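Local coordinates for phosphoribosylaminoimidazole carboxylase, ATPase subunit (Thermotoga maritima, PDB 3AX6), which probably uses ATP to join bicarbonate to 5-aminoimidazole ribonucleotide, giving N5-carboxyaminoimidazole ribonucleotide in purine synthesis, and holds ADP in this crystal, at residues 103-108 with 167-172; 126-131 with 150-155; 243-246 with 252-255. All coordinates share one frame; numbering follows the deposited sequence.

In the fold
All three contacts belong to the ATP-grasp part of the chain. Contacts 1 and 3 are buried and both reach ADP. Contact 2 is only partly buried and its charged pair is exposed. Contacts 1 and 2 use the same four-stranded antiparallel sheet, through strands 166-170 and 149-152, and they meet where Leu168 packs on Val128. Contact 3 lies in the larger antiparallel sheet and touches contact 1 where Lys105 NZ nears Val255 O and where Leu254 packs on Val172. The chemistry follows the place in the fold. Contact 1 is polar and mediated by water, contact 2 joins an apolar pair to a long salt bridge, and contact 3 is backbone pairing with apolar side chains.

Contact 1: 103-108 with 167-172; sequences VQKEFL and YLEEFV. With ADP (adenosine-5'-diphosphate), chain E.
The Tyr167 ring meets Lys105 obliquely, with Lys105 CG 3.9 Å from Tyr167 CE2. The two side chains cross at about a right angle. The C2 corner of adenine comes over one face of the tilted Phe171 ring, with Phe171 CD1 3.6 Å from ADP C2. The adenine of ADP is read along one edge. Its N6 donates to Glu169 OE2 at 2.5 Å and also to Glu170 O, so two acceptors grip the amino group. Val172 N donates almost straight to ADP N1 at 2.8 Å (169°).

Lys105 CE passes 3.6 Å from Glu169 OE1. The lysine chain bends at chi2 (-63°), which turns its end toward the carboxylate. Its ammonium makes no direct salt bridge here. Instead a water accepts from Lys105 NZ at 2.6 Å and donates to Glu169 OE2 at 2.9 Å. With an alanine here in place of Glu169, adenine N6 would probably keep only the Glu170 carbonyl, and the bridging water would lose its acceptor. Glu169 OE2 also forms a salt bridge with Lys138, a second ADP-binding residue.

Helix 101-110 lies beside strand 166-170. That strand runs between strands 118-120 and 135-139 in the four-stranded sheet, and residues 169-172 carry the adenine contacts. From the same helix, Leu108 packs on strand 253-259 of the larger sheet.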
# COMPACT_ATOMS: atom_id res chain seq x y z
N VAL A 103 -29.72 -22.12 -0.11
CA VAL A 103 -30.43 -20.95 -0.58
C VAL A 103 -29.57 -20.28 -1.66
O VAL A 103 -30.09 -19.78 -2.66
CB VAL A 103 -30.72 -19.96 0.57
CG1 VAL A 103 -31.61 -20.62 1.61
CG2 VAL A 103 -29.43 -19.52 1.20
N GLN A 104 -28.26 -20.29 -1.45
CA GLN A 104 -27.33 -19.70 -2.41
C GLN A 104 -27.48 -20.39 -3.77
O GLN A 104 -27.60 -19.72 -4.79
CB GLN A 104 -25.88 -19.83 -1.92
CG GLN A 104 -24.84 -19.46 -2.96
CD GLN A 104 -23.43 -19.50 -2.42
OE1 GLN A 104 -22.52 -20.02 -3.07
NE2 GLN A 104 -23.23 -18.94 -1.24
N LYS A 105 -27.48 -21.72 -3.77
CA LYS A 105 -27.64 -22.50 -5.00
C LYS A 105 -29.00 -22.22 -5.64
O LYS A 105 -29.12 -22.09 -6.86
CB LYS A 105 -27.51 -24.00 -4.70
CG LYS A 105 -26.11 -24.46 -4.33
CD LYS A 105 -25.14 -24.23 -5.47
CE LYS A 105 -23.73 -24.66 -5.11
NZ LYS A 105 -22.78 -24.35 -6.21
N GLU A 106 -30.03 -22.15 -4.80
CA GLU A 106 -31.41 -21.89 -5.23
C GLU A 106 -31.44 -20.53 -5.93
O GLU A 106 -32.08 -20.36 -6.96
CB GLU A 106 -32.32 -21.88 -3.99
CG GLU A 106 -33.79 -22.20 -4.22
CD GLU A 106 -34.09 -23.70 -4.15
OE1 GLU A 106 -35.27 -24.07 -4.03
OE2 GLU A 106 -33.13 -24.50 -4.24
N PHE A 107 -30.74 -19.55 -5.35
CA PHE A 107 -30.68 -18.21 -5.92
C PHE A 107 -29.99 -18.16 -7.27
O PHE A 107 -30.50 -17.56 -8.22
CB PHE A 107 -29.97 -17.25 -4.97
CG PHE A 107 -29.63 -15.93 -5.59
CD1 PHE A 107 -28.39 -15.70 -6.15
CD2 PHE A 107 -30.58 -14.91 -5.63
CE1 PHE A 107 -28.08 -14.48 -6.75
CE2 PHE A 107 -30.29 -13.68 -6.22
CZ PHE A 107 -29.04 -13.46 -6.78
N LEU A 108 -28.83 -18.78 -7.36
CA LEU A 108 -28.09 -18.79 -8.61
C LEU A 108 -28.92 -19.48 -9.69
O LEU A 108 -29.01 -18.99 -10.82
CB LEU A 108 -26.75 -19.51 -8.42
CG LEU A 108 -25.79 -18.83 -7.43
CD1 LEU A 108 -24.64 -19.76 -7.07
CD2 LEU A 108 -25.29 -17.54 -8.04
N TYR A 167 -27.13 -30.65 1.75
CA TYR A 167 -27.76 -30.78 0.45
C TYR A 167 -26.78 -31.59 -0.37
O TYR A 167 -25.63 -31.79 0.03
CB TYR A 167 -28.04 -29.42 -0.19
CG TYR A 167 -26.82 -28.62 -0.61
CD1 TYR A 167 -26.02 -27.97 0.34
CD2 TYR A 167 -26.47 -28.50 -1.95
CE1 TYR A 167 -24.91 -27.22 -0.04
CE2 TYR A 167 -25.35 -27.76 -2.34
CZ TYR A 167 -24.58 -27.12 -1.39
OH TYR A 167 -23.48 -26.39 -1.78
N LEU A 168 -27.23 -32.09 -1.51
CA LEU A 168 -26.39 -32.89 -2.38
C LEU A 168 -26.17 -32.19 -3.71
O LEU A 168 -26.98 -31.36 -4.13
CB LEU A 168 -27.06 -34.24 -2.64
CG LEU A 168 -26.72 -35.49 -1.82
CD1 LEU A 168 -26.72 -35.21 -0.34
CD2 LEU A 168 -27.73 -36.56 -2.17
N GLU A 169 -25.06 -32.51 -4.36
CA GLU A 169 -24.79 -31.97 -5.68
C GLU A 169 -23.95 -32.98 -6.46
O GLU A 169 -23.20 -33.77 -5.88
CB GLU A 169 -24.13 -30.59 -5.62
CG GLU A 169 -22.73 -30.48 -5.07
CD GLU A 169 -22.22 -29.04 -5.12
OE1 GLU A 169 -22.90 -28.15 -4.57
OE2 GLU A 169 -21.14 -28.79 -5.70
N GLU A 170 -24.11 -32.96 -7.77
CA GLU A 170 -23.39 -33.89 -8.64
C GLU A 170 -21.89 -33.70 -8.55
O GLU A 170 -21.40 -32.60 -8.31
CB GLU A 170 -23.84 -33.71 -10.08
CG GLU A 170 -23.46 -32.37 -10.69
CD GLU A 170 -23.82 -32.28 -12.16
OE1 GLU A 170 -23.43 -33.20 -12.91
OE2 GLU A 170 -24.49 -31.30 -12.55
N PHE A 171 -21.16 -34.80 -8.74
CA PHE A 171 -19.71 -34.76 -8.69
C PHE A 171 -19.20 -34.12 -9.98
O PHE A 171 -19.53 -34.57 -11.07
CB PHE A 171 -19.12 -36.16 -8.56
CG PHE A 171 -17.63 -36.16 -8.40
CD1 PHE A 171 -17.06 -35.88 -7.17
CD2 PHE A 171 -16.80 -36.39 -9.49
CE1 PHE A 171 -15.67 -35.82 -7.02
CE2 PHE A 171 -15.41 -36.33 -9.36
CZ PHE A 171 -14.84 -36.05 -8.13
N VAL A 172 -18.38 -33.08 -9.83
CA VAL A 172 -17.82 -32.36 -10.97
C VAL A 172 -16.35 -32.73 -11.20
O VAL A 172 -15.55 -32.74 -10.26
CB VAL A 172 -17.93 -30.82 -10.73
CG1 VAL A 172 -17.09 -30.07 -11.75
CG2 VAL A 172 -19.39 -30.38 -10.80
PB ADP E . -15.31 -25.15 1.41
O1B ADP E . -14.77 -24.05 0.55
O2B ADP E . -14.07 -25.98 2.05
O3B ADP E . -16.25 -24.46 2.63
PA ADP E . -16.00 -26.26 -1.05
O1A ADP E . -17.30 -26.10 -1.74
O2A ADP E . -14.99 -25.11 -1.58
O3A ADP E . -16.28 -26.18 0.58
O5' ADP E . -15.44 -27.75 -1.37
C5' ADP E . -14.01 -27.74 -1.24
C4' ADP E . -13.36 -28.55 -2.37
O4' ADP E . -14.14 -29.76 -2.66
C3' ADP E . -13.30 -27.75 -3.68
O3' ADP E . -12.12 -26.93 -3.75
C2' ADP E . -13.35 -28.84 -4.75
O2' ADP E . -12.04 -29.31 -5.08
C1' ADP E . -14.23 -29.93 -4.11
N9 ADP E . -15.63 -29.86 -4.59
C8 ADP E . -16.61 -28.99 -4.17
N7 ADP E . -17.71 -29.21 -4.82
C5 ADP E . -17.53 -30.23 -5.68
C6 ADP E . -18.34 -30.91 -6.63
N6 ADP E . -19.66 -30.53 -6.82
N1 ADP E . -17.81 -31.92 -7.35
C2 ADP E . -16.54 -32.30 -7.19
N3 ADP E . -15.74 -31.69 -6.31
C4 ADP E . -16.19 -30.67 -5.55
O HOH W 1 -20.67 -25.92 -6.19

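Contact 2: 126-131 with 150-155; sequences SDVREF and FIIKNE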
# COMPACT_ATOMS: atom_id res chain seq x y z
N SER A 126 -32.23 -42.32 0.58
CA SER A 126 -33.06 -42.34 -0.62
C SER A 126 -32.63 -41.28 -1.63
O SER A 126 -32.62 -41.53 -2.84
CB SER A 126 -34.53 -42.14 -0.26
OG SER A 126 -35.35 -42.17 -1.41
N ASP A 127 -32.30 -40.08 -1.15
CA ASP A 127 -31.89 -39.00 -2.03
C ASP A 127 -30.59 -39.28 -2.78
O ASP A 127 -30.52 -39.08 -4.00
CB ASP A 127 -31.75 -37.68 -1.25
CG ASP A 127 -33.10 -37.10 -0.86
OD1 ASP A 127 -34.02 -37.09 -1.70
OD2 ASP A 127 -33.22 -36.62 0.29
N VAL A 128 -29.57 -39.73 -2.07
CA VAL A 128 -28.30 -40.03 -2.72
C VAL A 128 -28.52 -41.07 -3.82
O VAL A 128 -27.94 -40.96 -4.90
CB VAL A 128 -27.25 -40.59 -1.72
CG1 VAL A 128 -26.85 -39.51 -0.73
CG2 VAL A 128 -27.81 -41.78 -0.98
N ARG A 129 -29.37 -42.05 -3.53
CA ARG A 129 -29.69 -43.12 -4.47
C ARG A 129 -30.15 -42.59 -5.82
O ARG A 129 -29.64 -42.99 -6.86
CB ARG A 129 -30.79 -44.02 -3.90
CG ARG A 129 -30.48 -44.67 -2.56
CD ARG A 129 -30.14 -46.14 -2.68
NE ARG A 129 -28.79 -46.36 -3.18
CZ ARG A 129 -28.30 -47.55 -3.49
NH1 ARG A 129 -27.06 -47.67 -3.94
NH2 ARG A 129 -29.05 -48.64 -3.35
N GLU A 130 -31.13 -41.68 -5.81
CA GLU A 130 -31.64 -41.13 -7.06
C GLU A 130 -30.60 -40.23 -7.72
O GLU A 130 -30.83 -39.68 -8.80
CB GLU A 130 -32.93 -40.35 -6.83
CG GLU A 130 -32.76 -38.98 -6.17
CD GLU A 130 -34.10 -38.29 -5.93
OE1 GLU A 130 -34.09 -37.13 -5.48
OE2 GLU A 130 -35.15 -38.91 -6.20
N PHE A 131 -29.46 -40.08 -7.06
CA PHE A 131 -28.37 -39.25 -7.57
C PHE A 131 -27.28 -40.15 -8.15
O PHE A 131 -26.67 -39.83 -9.17
CB PHE A 131 -27.79 -38.38 -6.45
CG PHE A 131 -27.87 -36.90 -6.73
CD1 PHE A 131 -27.13 -36.33 -7.76
CD2 PHE A 131 -28.67 -36.08 -5.95
CE1 PHE A 131 -27.20 -34.96 -8.01
CE2 PHE A 131 -28.74 -34.71 -6.18
CZ PHE A 131 -28.00 -34.15 -7.22
N PHE A 150 -18.32 -33.71 1.91
CA PHE A 150 -18.11 -35.15 1.96
C PHE A 150 -18.52 -35.80 0.64
O PHE A 150 -19.61 -35.56 0.12
CB PHE A 150 -18.90 -35.75 3.12
CG PHE A 150 -18.65 -37.22 3.34
CD1 PHE A 150 -19.71 -38.10 3.53
CD2 PHE A 150 -17.35 -37.73 3.37
CE1 PHE A 150 -19.49 -39.46 3.75
CE2 PHE A 150 -17.12 -39.09 3.58
CZ PHE A 150 -18.20 -39.95 3.78
N ILE A 151 -17.64 -36.63 0.10
CA ILE A 151 -17.94 -37.33 -1.14
C ILE A 151 -18.43 -38.74 -0.82
O ILE A 151 -17.67 -39.59 -0.36
CB ILE A 151 -16.69 -37.40 -2.03
CG1 ILE A 151 -16.17 -35.98 -2.30
CG2 ILE A 151 -17.03 -38.09 -3.33
CD1 ILE A 151 -14.85 -35.93 -3.03
N ILE A 152 -19.73 -38.97 -1.04
CA ILE A 152 -20.32 -40.28 -0.79
C ILE A 152 -20.03 -41.20 -1.98
O ILE A 152 -20.73 -41.19 -2.99
CB ILE A 152 -21.85 -40.15 -0.58
CG1 ILE A 152 -22.13 -39.19 0.58
CG2 ILE A 152 -22.46 -41.52 -0.26
CD1 ILE A 152 -23.59 -38.95 0.86
N LYS A 153 -18.97 -42.00 -1.84
CA LYS A 153 -18.56 -42.92 -2.89
C LYS A 153 -19.40 -44.19 -2.99
O LYS A 153 -19.50 -44.79 -4.06
CB LYS A 153 -17.08 -43.29 -2.69
CG LYS A 153 -16.16 -42.07 -2.62
CD LYS A 153 -14.71 -42.46 -2.35
CE LYS A 153 -14.56 -43.19 -1.01
NZ LYS A 153 -14.98 -42.35 0.15
N ASN A 154 -20.02 -44.60 -1.88
CA ASN A 154 -20.86 -45.79 -1.85
C ASN A 154 -21.73 -45.83 -0.59
O ASN A 154 -21.74 -44.88 0.19
CB ASN A 154 -19.99 -47.05 -1.91
CG ASN A 154 -18.83 -47.00 -0.94
OD1 ASN A 154 -19.01 -46.84 0.26
ND2 ASN A 154 -17.62 -47.14 -1.46
N GLU A 155 -22.45 -46.93 -0.40
CA GLU A 155 -23.31 -47.10 0.78
C GLU A 155 -22.56 -46.90 2.09
O GLU A 155 -23.01 -46.17 2.97
CB GLU A 155 -23.94 -48.49 0.79
CG GLU A 155 -25.18 -48.65 -0.07
CD GLU A 155 -25.78 -50.04 0.05
OE1 GLU A 155 -26.94 -50.22 -0.36
OE2 GLU A 155 -25.08 -50.95 0.56
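Val128 and Arg129 reach from helix 124-129 to Ile152 and Glu155 on the segment 150-155.

Val128 makes the apolar half of the contact. Its CB points toward the strand, and Val128 CG1 meets Ile152 CD1 at 3.7 Å. The touch is made by one methyl from each residue, and the two side chains cross at about a right angle. The isoleucine chain is extended at its second torsion (chi2 178°), which carries the terminal methyl out from the strand to the valine. Both residues are buried. The backbones stay well apart, with Val128 CA 8.2 Å from Ile152 CA, so side chains alone bridge the distance.

Arg129 comes next and makes the charged half. Its chain bends at chi2 and again at chi3 (77°), and the two bends bring the guanidinium round to the glutamate. Glu155 answers with a chain extended beyond CG. Arg129 NH2 and Glu155 OE1 form a long salt bridge of 4.0 Å. The carboxylate plane is turned 45° from the guanidinium plane. OE1 sits far off the plane of the guanidinium, so no N-H is directed at it. The pair, two exposed groups, is probably held by charge alone, and weakly. Arg129 also touches a crystal neighbour.

Phe131, further along, packs on Leu168 and Glu170 of strand 166-170. Val128 rests on Leu168 as well, and on Val135 of strand 135-139. Helix 124-129 thus lies against the four-stranded antiparallel sheet, in which strand 149-152 is an outermost strand paired with strand 135-139.

Contact 3: 243-246 with 252-255; sequences IEMF and EILV. With ADP (adenosine-5'-diphosphate), chain E.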
# COMPACT_ATOMS: atom_id res chain seq x y z
N ILE A 243 -15.79 -14.47 -6.35
CA ILE A 243 -16.59 -15.50 -7.02
C ILE A 243 -15.70 -16.69 -7.39
O ILE A 243 -14.83 -16.58 -8.25
CB ILE A 243 -17.24 -14.96 -8.31
CG1 ILE A 243 -17.96 -13.63 -8.05
CG2 ILE A 243 -18.21 -16.00 -8.87
CD1 ILE A 243 -19.04 -13.70 -6.99
N GLU A 244 -15.92 -17.82 -6.72
CA GLU A 244 -15.13 -19.02 -6.97
C GLU A 244 -15.85 -19.92 -7.96
O GLU A 244 -17.02 -20.22 -7.80
CB GLU A 244 -14.88 -19.75 -5.66
CG GLU A 244 -14.09 -18.91 -4.67
CD GLU A 244 -14.10 -19.49 -3.28
OE1 GLU A 244 -13.83 -20.71 -3.15
OE2 GLU A 244 -14.37 -18.74 -2.33
N MSE A 245 -15.13 -20.35 -9.00
CA MSE A 245 -15.73 -21.18 -10.03
C MSE A 245 -14.90 -22.40 -10.38
O MSE A 245 -13.71 -22.48 -10.05
CB MSE A 245 -15.94 -20.34 -11.30
CG MSE A 245 -16.84 -19.12 -11.12
SE MSE A 245 -16.70 -17.86 -12.59
CE MSE A 245 -15.06 -17.00 -12.04
N PHE A 246 -15.54 -23.35 -11.06
CA PHE A 246 -14.88 -24.58 -11.51
C PHE A 246 -14.85 -24.60 -13.02
O PHE A 246 -15.84 -24.27 -13.67
CB PHE A 246 -15.64 -25.83 -11.07
CG PHE A 246 -15.67 -26.07 -9.60
CD1 PHE A 246 -14.61 -25.69 -8.79
CD2 PHE A 246 -16.75 -26.73 -9.02
CE1 PHE A 246 -14.62 -25.96 -7.43
CE2 PHE A 246 -16.77 -27.02 -7.66
CZ PHE A 246 -15.70 -26.63 -6.86
N GLU A 252 -16.94 -26.63 -19.10
CA GLU A 252 -18.00 -25.80 -18.53
C GLU A 252 -17.46 -25.00 -17.35
O GLU A 252 -16.57 -25.47 -16.62
CB GLU A 252 -19.16 -26.66 -18.02
CG GLU A 252 -19.55 -27.86 -18.89
CD GLU A 252 -20.09 -29.02 -18.05
OE1 GLU A 252 -19.28 -29.71 -17.37
OE2 GLU A 252 -21.32 -29.23 -18.06
N ILE A 253 -17.99 -23.80 -17.15
CA ILE A 253 -17.58 -22.99 -16.01
C ILE A 253 -18.78 -22.85 -15.07
O ILE A 253 -19.80 -22.27 -15.44
CB ILE A 253 -17.05 -21.63 -16.46
CG1 ILE A 253 -15.75 -21.86 -17.24
CG2 ILE A 253 -16.81 -20.73 -15.25
CD1 ILE A 253 -15.14 -20.61 -17.79
N LEU A 254 -18.65 -23.41 -13.88
CA LEU A 254 -19.71 -23.41 -12.87
C LEU A 254 -19.29 -22.61 -11.64
O LEU A 254 -18.13 -22.65 -11.24
CB LEU A 254 -20.03 -24.85 -12.45
CG LEU A 254 -20.66 -25.84 -13.44
CD1 LEU A 254 -20.00 -25.74 -14.79
CD2 LEU A 254 -20.55 -27.26 -12.92
N VAL A 255 -20.22 -21.88 -11.03
CA VAL A 255 -19.87 -21.14 -9.83
C VAL A 255 -20.15 -22.00 -8.59
O VAL A 255 -21.24 -22.53 -8.39
CB VAL A 255 -20.63 -19.80 -9.74
CG1 VAL A 255 -22.05 -19.97 -10.16
CG2 VAL A 255 -20.56 -19.27 -8.31
PB ADP E . -15.31 -25.15 1.41
O1B ADP E . -14.77 -24.05 0.55
O2B ADP E . -14.07 -25.98 2.05
O3B ADP E . -16.25 -24.46 2.63
PA ADP E . -16.00 -26.26 -1.05
O1A ADP E . -17.30 -26.10 -1.74
O2A ADP E . -14.99 -25.11 -1.58
O3A ADP E . -16.28 -26.18 0.58
O5' ADP E . -15.44 -27.75 -1.37
C5' ADP E . -14.01 -27.74 -1.24
C4' ADP E . -13.36 -28.55 -2.37
O4' ADP E . -14.14 -29.76 -2.66
C3' ADP E . -13.30 -27.75 -3.68
O3' ADP E . -12.12 -26.93 -3.75
C2' ADP E . -13.35 -28.84 -4.75
O2' ADP E . -12.04 -29.31 -5.08
C1' ADP E . -14.23 -29.93 -4.11
N9 ADP E . -15.63 -29.86 -4.59
C8 ADP E . -16.61 -28.99 -4.17
N7 ADP E . -17.71 -29.21 -4.82
C5 ADP E . -17.53 -30.23 -5.68
C6 ADP E . -18.34 -30.91 -6.63
N6 ADP E . -19.66 -30.53 -6.82
N1 ADP E . -17.81 -31.92 -7.35
C2 ADP E . -16.54 -32.30 -7.19
N3 ADP E . -15.74 -31.69 -6.31
C4 ADP E . -16.19 -30.67 -5.55
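Met245 and Val255 face each other on one side of the hairpin, while Phe246 and Leu254 face each other on the other side. Met245, a selenomethionine, pairs with Val255 at a non-hydrogen-bonded position. Met245 CG lies 4.1 Å from Val255 CB. With CG anti to the carbonyl carbon (chi1 -59°) and the chain extended beyond it (chi2 165°), Met245 SE comes to 3.9 Å from Ile253 CG2. The bend at chi3 turns only CE. Two residues before Met245, Ile243 CG2 touches Val255 CG2 at 4.1 Å, their side chains slanting across each other. This apolar side faces helix 218-235, where Ala224 packs on Met245 and Ile223 on Ile253.

Phe246 and Leu254 form the hydrogen-bonded pair. Phe246 N donates to Leu254 O at 2.7 Å, and Leu254 N returns a bond to Phe246 O at 2.9 Å. The same Phe246 O also takes a CA-H...O contact from Ile253 CA at 3.2 Å.

The edge of the Phe246 ring meets the face of the adenine in an edge-to-face approach, the two planes steeply inclined at about 70°. Its CZ stands over the face of the five-membered ring of adenine, 3.7 Å from ADP C8, and its CE2 lies 3.7 Å from ADP N7. Leu254, on the same side, packs on Val172.

Strands 239-248 and 253-259 form an antiparallel beta hairpin at the margin of the larger sheet. One side of the hairpin packs on a helix and the other lines the adenine pocket. This fits the ATP-grasp fold, in which the nucleotide is held between two antiparallel sheets.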